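Local coordinates for MdbA protein (Corynebacterium matruchotii ATCC 14266, PDB 6BO0) that probably catalyses thiol-disulfide exchange as a DsbA-like oxidoreductase of the thioredoxin clan, at residues Q29-S32 with D33-K37; K102-S105 with A106-W110; D134-I138 with L139-D143; V182-G186 with K187-E191. One frame throughout, in Å; residues are numbered along the deposited sequence. Where two conformers were deposited one is given.

Contact 1 (Q29-S32 with D33-K37); sequences QLVS and DKADK
With chi1 at 84°, S32 places its OG between its own backbone N and carbonyl carbon, facing the peptide N-H two residues on: K34 N donates to S32 OG over 3.1 Å. At 143° this bond is clearly bent, and it forms an ST turn. The backbone closes the same bend as a type I beta turn from S32 to A35, in which A35 N gives its hydrogen to S32 O at 3.1 Å. That donor stands well above the carbonyl plane, 57° out of it. The apolar contact is small. V31 has CG2 anti to its backbone N, and this methyl meets A35 CB at 3.8 Å, while A35 CB also lies 3.3 Å from S32 O. K34 CB passes 3.5 Å from S32 OG, and the rest of that lysine leads outward. The turn follows strand 27-31, and D33 OD1 ties it back to N20 ND2. S32 OG also bonds to the carbonyl oxygen of E68 at the end of helix 51-68. The hydroxyl probably gives its proton mainly to E68 O, with I67 O a weak second acceptor, and accepts the K34 N-H, so the buried S32 side chain couples the turn to the helix.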
loop_
_atom_site.group_PDB
_atom_site.type_symbol
_atom_site.label_atom_id
_atom_site.label_comp_id
_atom_site.label_asym_id
_atom_site.label_seq_id
_atom_site.Cartn_x
_atom_site.Cartn_y
_atom_site.Cartn_z
ATOM N N GLN A 29 6.536 2.748 5.607
ATOM C CA GLN A 29 6.927 4.153 5.666
ATOM C C GLN A 29 7.632 4.517 4.375
ATOM O O GLN A 29 8.633 3.893 3.997
ATOM C CB GLN A 29 7.872 4.356 6.865
ATOM C CG GLN A 29 8.427 5.770 7.044
ATOM C CD GLN A 29 9.717 5.790 7.877
ATOM O OE1 GLN A 29 10.838 5.734 7.340
ATOM N NE2 GLN A 29 9.567 5.795 9.177
ATOM N N LEU A 30 7.118 5.560 3.738
ATOM C CA LEU A 30 7.698 6.131 2.544
ATOM C C LEU A 30 8.167 7.536 2.873
ATOM O O LEU A 30 7.380 8.403 3.256
ATOM C CB LEU A 30 6.668 6.188 1.409
ATOM C CG LEU A 30 5.926 4.866 1.149
ATOM C CD1 LEU A 30 4.906 5.089 0.031
ATOM C CD2 LEU A 30 6.885 3.741 0.762
ATOM N N VAL A 31 9.448 7.779 2.690
ATOM C CA VAL A 31 10.053 9.057 3.093
ATOM C C VAL A 31 11.324 9.210 2.294
ATOM O O VAL A 31 11.992 8.227 1.968
ATOM C CB VAL A 31 10.336 9.150 4.613
ATOM C CG1 VAL A 31 11.537 8.322 5.028
ATOM C CG2 VAL A 31 10.517 10.591 5.031
ATOM N N SER A 32 11.650 10.443 1.948
ATOM C CA SER A 32 12.880 10.660 1.249
ATOM C C SER A 32 13.954 11.253 2.125
ATOM O O SER A 32 13.700 11.759 3.220
ATOM C CB SER A 32 12.658 11.490 0.027
ATOM O OG SER A 32 12.655 12.835 0.393
ATOM N N ASP A 33 15.182 11.171 1.632
ATOM C CA ASP A 33 16.327 11.803 2.280
ATOM C C ASP A 33 16.188 13.332 2.379
ATOM O O ASP A 33 16.888 13.959 3.158
ATOM C CB ASP A 33 17.618 11.478 1.521
ATOM C CG ASP A 33 18.064 10.027 1.672
ATOM O OD1 ASP A 33 17.486 9.253 2.475
ATOM O OD2 ASP A 33 19.036 9.646 0.977
ATOM N N LYS A 34 15.271 13.914 1.612
ATOM C CA LYS A 34 15.034 15.363 1.682
ATOM C C LYS A 34 14.117 15.770 2.814
ATOM O O LYS A 34 13.887 16.942 3.018
ATOM C CB LYS A 34 14.438 15.878 0.390
ATOM C CG LYS A 34 15.303 15.575 -0.805
ATOM C CD LYS A 34 14.756 16.166 -2.090
ATOM C CE LYS A 34 15.640 15.803 -3.265
ATOM N NZ LYS A 34 15.180 16.438 -4.535
ATOM N N ALA A 35 13.568 14.797 3.544
ATOM C CA ALA A 35 12.640 15.097 4.624
ATOM C C ALA A 35 13.160 16.217 5.523
ATOM O O ALA A 35 14.258 16.164 6.042
ATOM C CB ALA A 35 12.335 13.850 5.426
ATOM N N ASP A 36 12.329 17.231 5.681
ATOM C CA ASP A 36 12.690 18.437 6.403
ATOM C C ASP A 36 11.465 18.848 7.189
ATOM O O ASP A 36 10.497 19.373 6.626
ATOM C CB ASP A 36 13.129 19.518 5.399
ATOM C CG ASP A 36 13.464 20.848 6.049
ATOM O OD1 ASP A 36 13.605 20.903 7.293
ATOM O OD2 ASP A 36 13.614 21.843 5.288
ATOM N N LYS A 37 11.481 18.540 8.476
ATOM C CA LYS A 37 10.319 18.735 9.325
ATOM C C LYS A 37 9.069 18.163 8.669
ATOM O O LYS A 37 8.010 18.801 8.679
ATOM C CB LYS A 37 10.096 20.233 9.616
ATOM C CG LYS A 37 11.246 20.952 10.304
ATOM C CD LYS A 37 10.938 22.436 10.479
ATOM C CE LYS A 37 9.870 22.709 11.537
ATOM N NZ LYS A 37 10.421 22.732 12.923
#

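Contact 2 (K102-S105 with A106-W110); sequences KDDS and AQVYW
S105 and V108 face each other across the first turn of helix 106-118, hydroxyl against backbone N-H and methyl. V108 N donates to S105 OG at 3.1 Å along a nearly straight line (167°), the capping bond of a serine at the N-cap position. A chi1 of 69° turns S105 OG in over the start of the helix, where it can reach that donor. V108 holds CG2 beside its own N and anti to its carbonyl carbon, so this branch comes alongside the capping bond and sits 3.2 Å from S105 OG, a tight fit. D104, whose side chain points toward the helix and crosses V108 obliquely, brings OD1 up to the same methyl beside the hydroxyl, 3.8 Å from V108 CG2. D104 OD1 is itself held by S105 N, 2.8 Å away, on the anti lone pair, which fixes the turn of the carboxylate, and D104 OD2 bonds to T145 OG1 in helix 143-151. The helical backbone pattern then sets in, with Y109 N to S105 O at 2.9 Å. D104 and S105 form the short break between helices 89-103 and 106-118, which places a negative group beside a helix N-terminus. The helix dipole would probably stabilise that charge, while the hydroxyl takes up a first-turn N-H, as an N-cap serine does.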
loop_
_atom_site.group_PDB
_atom_site.type_symbol
_atom_site.label_atom_id
_atom_site.label_comp_id
_atom_site.label_asym_id
_atom_site.label_seq_id
_atom_site.Cartn_x
_atom_site.Cartn_y
_atom_site.Cartn_z
ATOM N N LYS A 102 8.924 -4.718 2.448
ATOM C CA LYS A 102 9.922 -5.092 3.432
ATOM C C LYS A 102 11.254 -5.492 2.787
ATOM O O LYS A 102 12.326 -5.147 3.303
ATOM C CB LYS A 102 9.394 -6.238 4.305
ATOM C CG LYS A 102 10.269 -6.510 5.524
ATOM C CD LYS A 102 9.700 -7.589 6.417
ATOM C CE LYS A 102 10.589 -7.713 7.629
ATOM N NZ LYS A 102 10.129 -8.660 8.656
ATOM N N ASP A 103 11.192 -6.221 1.664
ATOM C CA ASP A 103 12.393 -6.847 1.068
ATOM C C ASP A 103 12.876 -6.264 -0.223
ATOM O O ASP A 103 13.941 -6.665 -0.715
ATOM C CB ASP A 103 12.130 -8.288 0.671
ATOM C CG ASP A 103 12.045 -9.200 1.802
ATOM O OD1 ASP A 103 11.952 -8.789 2.967
ATOM O OD2 ASP A 103 12.073 -10.426 1.514
ATOM N N ASP A 104 12.119 -5.379 -0.828
ATOM C CA ASP A 104 12.376 -4.974 -2.172
ATOM C C ASP A 104 12.418 -3.450 -2.267
ATOM O O ASP A 104 12.550 -2.766 -1.257
ATOM C CB ASP A 104 11.364 -5.636 -3.127
ATOM C CG ASP A 104 11.980 -6.036 -4.461
ATOM O OD1 ASP A 104 12.376 -5.127 -5.231
ATOM O OD2 ASP A 104 12.075 -7.245 -4.733
ATOM N N SER A 105 12.399 -2.926 -3.479
ATOM C CA SER A 105 12.638 -1.509 -3.683
ATOM C C SER A 105 11.344 -0.692 -3.572
ATOM O O SER A 105 10.221 -1.171 -3.794
ATOM C CB SER A 105 13.264 -1.237 -5.054
ATOM O OG SER A 105 12.321 -1.497 -6.080
ATOM N N ALA A 106 11.527 0.574 -3.239
ATOM C CA ALA A 106 10.437 1.526 -3.208
ATOM C C ALA A 106 9.731 1.610 -4.548
ATOM O O ALA A 106 8.489 1.707 -4.622
ATOM C CB ALA A 106 10.947 2.908 -2.798
ATOM N N GLN A 107 10.498 1.510 -5.631
ATOM C CA GLN A 107 9.919 1.632 -6.941
ATOM C C GLN A 107 8.968 0.443 -7.245
ATOM O O GLN A 107 7.859 0.614 -7.794
ATOM C CB GLN A 107 11.005 1.745 -7.987
ATOM C CG GLN A 107 10.450 1.968 -9.351
ATOM C CD GLN A 107 11.514 2.479 -10.279
ATOM O OE1 GLN A 107 11.820 1.851 -11.279
ATOM N NE2 GLN A 107 12.128 3.601 -9.923
ATOM N N VAL A 108 9.429 -0.767 -6.961
ATOM C CA VAL A 108 8.596 -1.942 -7.199
ATOM C C VAL A 108 7.374 -1.896 -6.286
ATOM O O VAL A 108 6.252 -2.188 -6.721
ATOM C CB VAL A 108 9.422 -3.230 -7.033
ATOM C CG1 VAL A 108 8.536 -4.458 -7.179
ATOM C CG2 VAL A 108 10.525 -3.293 -8.052
ATOM N N TYR A 109 7.571 -1.506 -5.032
ATOM C CA TYR A 109 6.451 -1.374 -4.108
ATOM C C TYR A 109 5.397 -0.400 -4.644
ATOM O O TYR A 109 4.201 -0.700 -4.667
ATOM C CB TYR A 109 6.930 -0.927 -2.722
ATOM C CG TYR A 109 5.755 -0.649 -1.817
ATOM C CD1 TYR A 109 4.988 -1.674 -1.293
ATOM C CD2 TYR A 109 5.356 0.639 -1.549
ATOM C CE1 TYR A 109 3.870 -1.421 -0.503
ATOM C CE2 TYR A 109 4.229 0.911 -0.781
ATOM C CZ TYR A 109 3.499 -0.115 -0.255
ATOM O OH TYR A 109 2.396 0.183 0.502
ATOM N N TRP A 110 5.847 0.786 -5.038
ATOM C CA TRP A 110 4.935 1.815 -5.501
ATOM C C TRP A 110 4.119 1.343 -6.700
ATOM O O TRP A 110 2.891 1.499 -6.748
ATOM C CB TRP A 110 5.743 3.066 -5.865
ATOM C CG TRP A 110 4.909 4.179 -6.350
ATOM C CD1 TRP A 110 4.602 4.478 -7.649
ATOM C CD2 TRP A 110 4.208 5.122 -5.557
ATOM N NE1 TRP A 110 3.765 5.562 -7.714
ATOM C CE2 TRP A 110 3.513 5.978 -6.439
ATOM C CE3 TRP A 110 4.107 5.345 -4.192
ATOM C CZ2 TRP A 110 2.729 7.019 -5.981
ATOM C CZ3 TRP A 110 3.328 6.391 -3.753
ATOM C CH2 TRP A 110 2.660 7.205 -4.642
#

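Contact 3 (D134-I138 with L139-D143); sequences DMAKI and LGAKD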
loop_
_atom_site.group_PDB
_atom_site.type_symbol
_atom_site.label_atom_id
_atom_site.label_comp_id
_atom_site.label_asym_id
_atom_site.label_seq_id
_atom_site.Cartn_x
_atom_site.Cartn_y
_atom_site.Cartn_z
ATOM N N ASP A 134 3.799 -13.806 -9.586
ATOM C CA ASP A 134 4.064 -13.628 -11.025
ATOM C C ASP A 134 3.962 -12.146 -11.402
ATOM O O ASP A 134 4.761 -11.645 -12.206
ATOM C CB ASP A 134 3.081 -14.423 -11.880
ATOM C CG ASP A 134 3.245 -15.912 -11.752
ATOM O OD1 ASP A 134 4.341 -16.382 -11.389
ATOM O OD2 ASP A 134 2.253 -16.608 -12.040
ATOM N N MET A 135 2.956 -11.463 -10.862
ATOM C CA MET A 135 2.774 -10.032 -11.153
ATOM C C MET A 135 3.951 -9.192 -10.618
ATOM O O MET A 135 4.441 -8.273 -11.269
ATOM C CB MET A 135 1.427 -9.554 -10.574
ATOM C CG MET A 135 0.224 -10.227 -11.225
ATOM S SD MET A 135 -1.261 -10.069 -10.225
ATOM C CE MET A 135 -2.205 -8.920 -11.172
ATOM N N ALA A 136 4.396 -9.557 -9.424
ATOM C CA ALA A 136 5.543 -8.893 -8.818
ATOM C C ALA A 136 6.786 -9.061 -9.678
ATOM O O ALA A 136 7.567 -8.110 -9.862
ATOM C CB ALA A 136 5.778 -9.415 -7.395
ATOM N N LYS A 137 6.983 -10.269 -10.224
ATOM C CA LYS A 137 8.121 -10.507 -11.110
ATOM C C LYS A 137 8.055 -9.594 -12.341
ATOM O O LYS A 137 9.058 -8.979 -12.719
ATOM C CB LYS A 137 8.174 -11.966 -11.523
ATOM C CG LYS A 137 9.394 -12.324 -12.372
ATOM C CD LYS A 137 9.454 -13.807 -12.673
ATOM C CE LYS A 137 10.688 -14.153 -13.497
ATOM N NZ LYS A 137 11.947 -13.910 -12.751
ATOM N N ILE A 138 6.880 -9.496 -12.944
ATOM C CA ILE A 138 6.691 -8.653 -14.114
ATOM C C ILE A 138 7.032 -7.180 -13.785
ATOM O O ILE A 138 7.591 -6.457 -14.623
ATOM C CB ILE A 138 5.250 -8.813 -14.660
ATOM C CG1 ILE A 138 5.057 -10.221 -15.276
ATOM C CG2 ILE A 138 4.934 -7.756 -15.714
ATOM C CD1 ILE A 138 3.610 -10.638 -15.473
ATOM N N LEU A 139 6.714 -6.752 -12.558
ATOM C CA LEU A 139 6.973 -5.376 -12.115
ATOM C C LEU A 139 8.361 -5.176 -11.515
ATOM O O LEU A 139 8.632 -4.126 -10.958
ATOM C CB LEU A 139 5.888 -4.909 -11.160
ATOM C CG LEU A 139 4.515 -4.807 -11.828
ATOM C CD1 LEU A 139 3.551 -4.171 -10.817
ATOM C CD2 LEU A 139 4.505 -4.029 -13.123
ATOM N N GLY A 140 9.241 -6.154 -11.658
ATOM C CA GLY A 140 10.641 -5.947 -11.349
ATOM C C GLY A 140 11.137 -6.439 -10.010
ATOM O O GLY A 140 12.275 -6.151 -9.646
ATOM N N ALA A 141 10.329 -7.205 -9.273
ATOM C CA ALA A 141 10.766 -7.682 -7.957
ATOM C C ALA A 141 11.960 -8.634 -8.076
ATOM O O ALA A 141 12.089 -9.370 -9.053
ATOM C CB ALA A 141 9.620 -8.372 -7.245
ATOM N N LYS A 142 12.779 -8.655 -7.029
ATOM C CA LYS A 142 13.879 -9.597 -6.906
ATOM C C LYS A 142 13.366 -11.033 -6.899
ATOM O O LYS A 142 12.243 -11.303 -6.460
ATOM C CB LYS A 142 14.647 -9.352 -5.612
ATOM C CG LYS A 142 15.428 -8.037 -5.563
ATOM C CD LYS A 142 16.252 -7.884 -4.280
ATOM C CE LYS A 142 15.396 -7.539 -3.056
ATOM N NZ LYS A 142 16.149 -7.330 -1.773
ATOM N N ASP A 143 14.214 -11.962 -7.336
ATOM C CA ASP A 143 13.868 -13.376 -7.354
ATOM C C ASP A 143 13.401 -13.854 -5.989
ATOM O O ASP A 143 12.419 -14.600 -5.880
ATOM C CB ASP A 143 15.083 -14.200 -7.833
ATOM C CG ASP A 143 15.555 -13.850 -9.231
ATOM O OD1 ASP A 143 14.784 -13.310 -10.028
ATOM O OD2 ASP A 143 16.724 -14.185 -9.532
HETATM O O HOH W 1 11.644 -9.184 -11.790
HETATM O O HOH W 2 12.330 -12.115 -10.171
#
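A Schellman motif ends helix 129-138, bringing A141 back against A136 and G140 against K137. A141 N donates to A136 O at 3.0 Å in a 6→1 bond that is almost straight (166°), and G140 N donates to K137 O, also at 3.0 Å, from well above the carbonyl plane. The last ordinary helical bond runs from L139 N to M135 O. G140 is the C-prime residue; its positive phi of 100° reverses the chain and lets both N-H groups turn back to the helix. As is usual in this motif, the two residues joined by the 6→1 bond also make the apolar contact: the methyls A136 CB and A141 CB lie 4.0 Å apart, next to I149 and V146 of helix 143-151. L139, with CG beside its backbone N, lays CG 3.5 Å from M135 O, and its side chain continues onto F112 and M115 of helix 106-118. On the solvent side K137 runs out extended and bends only at its last torsion, chi4 65°, which swings NZ toward D143. The salt bridge between K137 NZ and D143 OD1 is long, 4.0 Å, and a water spans it, 2.7 Å from D143 OD1 and 3.2 Å from K137 NZ, with A141 O also within bonding reach. A second water lies within hydrogen-bonding distance of K137 O and A141 O.

Contact 4 (V182-G186 with K187-E191); sequences VFIDG and KEIKE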
loop_
_atom_site.group_PDB
_atom_site.type_symbol
_atom_site.label_atom_id
_atom_site.label_comp_id
_atom_site.label_asym_id
_atom_site.label_seq_id
_atom_site.Cartn_x
_atom_site.Cartn_y
_atom_site.Cartn_z
ATOM N N VAL A 182 -7.432 9.067 6.460
ATOM C CA VAL A 182 -6.182 9.798 6.388
ATOM C C VAL A 182 -6.050 10.700 7.585
ATOM O O VAL A 182 -7.002 11.408 7.947
ATOM C CB VAL A 182 -6.098 10.634 5.092
ATOM C CG1 VAL A 182 -4.805 11.430 5.015
ATOM C CG2 VAL A 182 -6.268 9.728 3.888
ATOM N N PHE A 183 -4.858 10.664 8.183
ATOM C CA PHE A 183 -4.501 11.541 9.292
ATOM C C PHE A 183 -3.249 12.309 8.905
ATOM O O PHE A 183 -2.326 11.737 8.329
ATOM C CB PHE A 183 -4.206 10.757 10.586
ATOM C CG PHE A 183 -5.383 10.044 11.155
ATOM C CD1 PHE A 183 -5.917 8.928 10.524
ATOM C CD2 PHE A 183 -5.932 10.446 12.362
ATOM C CE1 PHE A 183 -7.009 8.280 11.066
ATOM C CE2 PHE A 183 -7.007 9.796 12.896
ATOM C CZ PHE A 183 -7.550 8.709 12.252
ATOM N N ILE A 184 -3.211 13.602 9.222
ATOM C CA ILE A 184 -2.010 14.415 9.068
ATOM C C ILE A 184 -1.579 14.880 10.457
ATOM O O ILE A 184 -2.353 15.525 11.156
ATOM C CB ILE A 184 -2.227 15.637 8.149
ATOM C CG1 ILE A 184 -2.646 15.191 6.734
ATOM C CG2 ILE A 184 -0.971 16.499 8.113
ATOM C CD1 ILE A 184 -2.983 16.321 5.787
ATOM N N ASP A 185 -0.378 14.491 10.862
ATOM C CA ASP A 185 0.124 14.749 12.224
ATOM C C ASP A 185 -0.942 14.408 13.265
ATOM O O ASP A 185 -1.154 15.132 14.230
ATOM C CB ASP A 185 0.644 16.170 12.341
ATOM C CG ASP A 185 1.957 16.357 11.593
ATOM O OD1 ASP A 185 2.714 15.358 11.402
ATOM O OD2 ASP A 185 2.247 17.498 11.194
ATOM N N GLY A 186 -1.579 13.262 13.080
ATOM C CA GLY A 186 -2.506 12.743 14.041
ATOM C C GLY A 186 -3.917 13.287 14.022
ATOM O O GLY A 186 -4.727 12.893 14.855
ATOM N N LYS A 187 -4.225 14.178 13.084
ATOM C CA LYS A 187 -5.559 14.755 12.964
ATOM C C LYS A 187 -6.230 14.148 11.727
ATOM O O LYS A 187 -5.671 14.210 10.631
ATOM C CB LYS A 187 -5.444 16.274 12.834
ATOM C CG LYS A 187 -4.941 16.974 14.091
ATOM C CD LYS A 187 -5.066 18.483 13.946
ATOM C CE LYS A 187 -4.469 19.227 15.124
ATOM N NZ LYS A 187 -4.416 20.693 14.860
ATOM N N GLU A 188 -7.440 13.617 11.899
ATOM C CA GLU A 188 -8.143 13.015 10.786
ATOM C C GLU A 188 -8.598 14.057 9.796
ATOM O O GLU A 188 -9.139 15.110 10.182
ATOM C CB GLU A 188 -9.343 12.165 11.214
ATOM C CG GLU A 188 -9.875 11.390 10.002
ATOM C CD GLU A 188 -10.904 10.315 10.261
ATOM O OE1 GLU A 188 -11.212 9.994 11.421
ATOM O OE2 GLU A 188 -11.384 9.770 9.236
ATOM N N ILE A 189 -8.407 13.777 8.516
ATOM C CA ILE A 189 -8.830 14.664 7.438
ATOM C C ILE A 189 -10.245 14.306 7.006
ATOM O O ILE A 189 -10.554 13.154 6.777
ATOM C CB ILE A 189 -7.846 14.555 6.255
ATOM C CG1 ILE A 189 -6.418 14.872 6.720
ATOM C CG2 ILE A 189 -8.255 15.480 5.115
ATOM C CD1 ILE A 189 -6.280 16.182 7.484
ATOM N N LYS A 190 -11.088 15.318 6.880
ATOM C CA LYS A 190 -12.505 15.133 6.544
ATOM C C LYS A 190 -12.751 14.746 5.091
ATOM O O LYS A 190 -13.600 13.904 4.802
ATOM C CB LYS A 190 -13.276 16.427 6.855
ATOM C CG LYS A 190 -13.262 16.803 8.327
ATOM C CD LYS A 190 -14.247 17.924 8.644
ATOM C CE LYS A 190 -14.085 18.428 10.074
ATOM N NZ LYS A 190 -14.079 17.323 11.079
ATOM N N GLU A 191 -12.054 15.399 4.174
ATOM C CA GLU A 191 -12.175 15.153 2.743
ATOM C C GLU A 191 -10.853 14.564 2.283
ATOM O O GLU A 191 -9.910 15.280 1.906
ATOM C CB GLU A 191 -12.506 16.439 1.972
ATOM C CG GLU A 191 -12.760 16.232 0.486
ATOM C CD GLU A 191 -13.210 17.508 -0.205
ATOM O OE1 GLU A 191 -14.415 17.599 -0.500
ATOM O OE2 GLU A 191 -12.375 18.421 -0.440
HETATM O O HOH W 3 -10.129 10.265 6.765
#
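E188 crosses under the ring of F183, its non-hydrogen-bonded partner in the hairpin of strands 181-184 and 187-188. F183 carries CG beside its backbone N, which swings the ring across the neighbouring strand. There E188 CB makes a CH-pi contact over one face, 4.0 Å from the F183 centroid and 23° off the normal. From CB the E188 chain stays extended, and its carboxylate lies 29° from the ring plane. On the opposite face of the sheet I184 meets I189. Both chi1 and chi2 of I189 are near -60°, so its chain folds back and I189 CD1 touches I184 CD1 at 3.7 Å, while I189 CG1 lies 4.2 Å from V182 CG1. Paired bonds between I184 and K187 close the type I' turn at D185 and G186, and I189 N adds a nearly straight one, 2.8 Å to V182 O. A water accepts from V182 N and lies within bonding distance of E188 OE2 and I189 O. E188 OE2 also forms a salt bridge with R181 NE. The glutamate therefore works in two ways, its CB methylene resting on one face of the ring, toward the rim, while its carboxylate is hydrated and paired with R181, which probably offsets the charge at the hairpin's open end.

How the contacts relate
Contacts 2 and 3 belong together: their centres are 10 Å apart, D104 OD2 lies 2.8 Å from K142 N in a probable hydrogen bond, and V108 CG2 packs 3.6 Å from L139 O. One helix start is joined to the loop leading into another. Contact 1 reaches contact 2 through L30 CD2 and Y109 CD2, 4.2 Å apart, where the sheet meets helix 106-118. Contact 4 is in the same sheet as contact 1, about 6 Å away at the nearest atoms, but about 33 Å from contact 3 between centres. C49, seen as S-hydroxycysteine and probably in the redox site, as in DsbA-like proteins, belongs to none of the four; contacts 1 and 2 touch the following helix, 51-68.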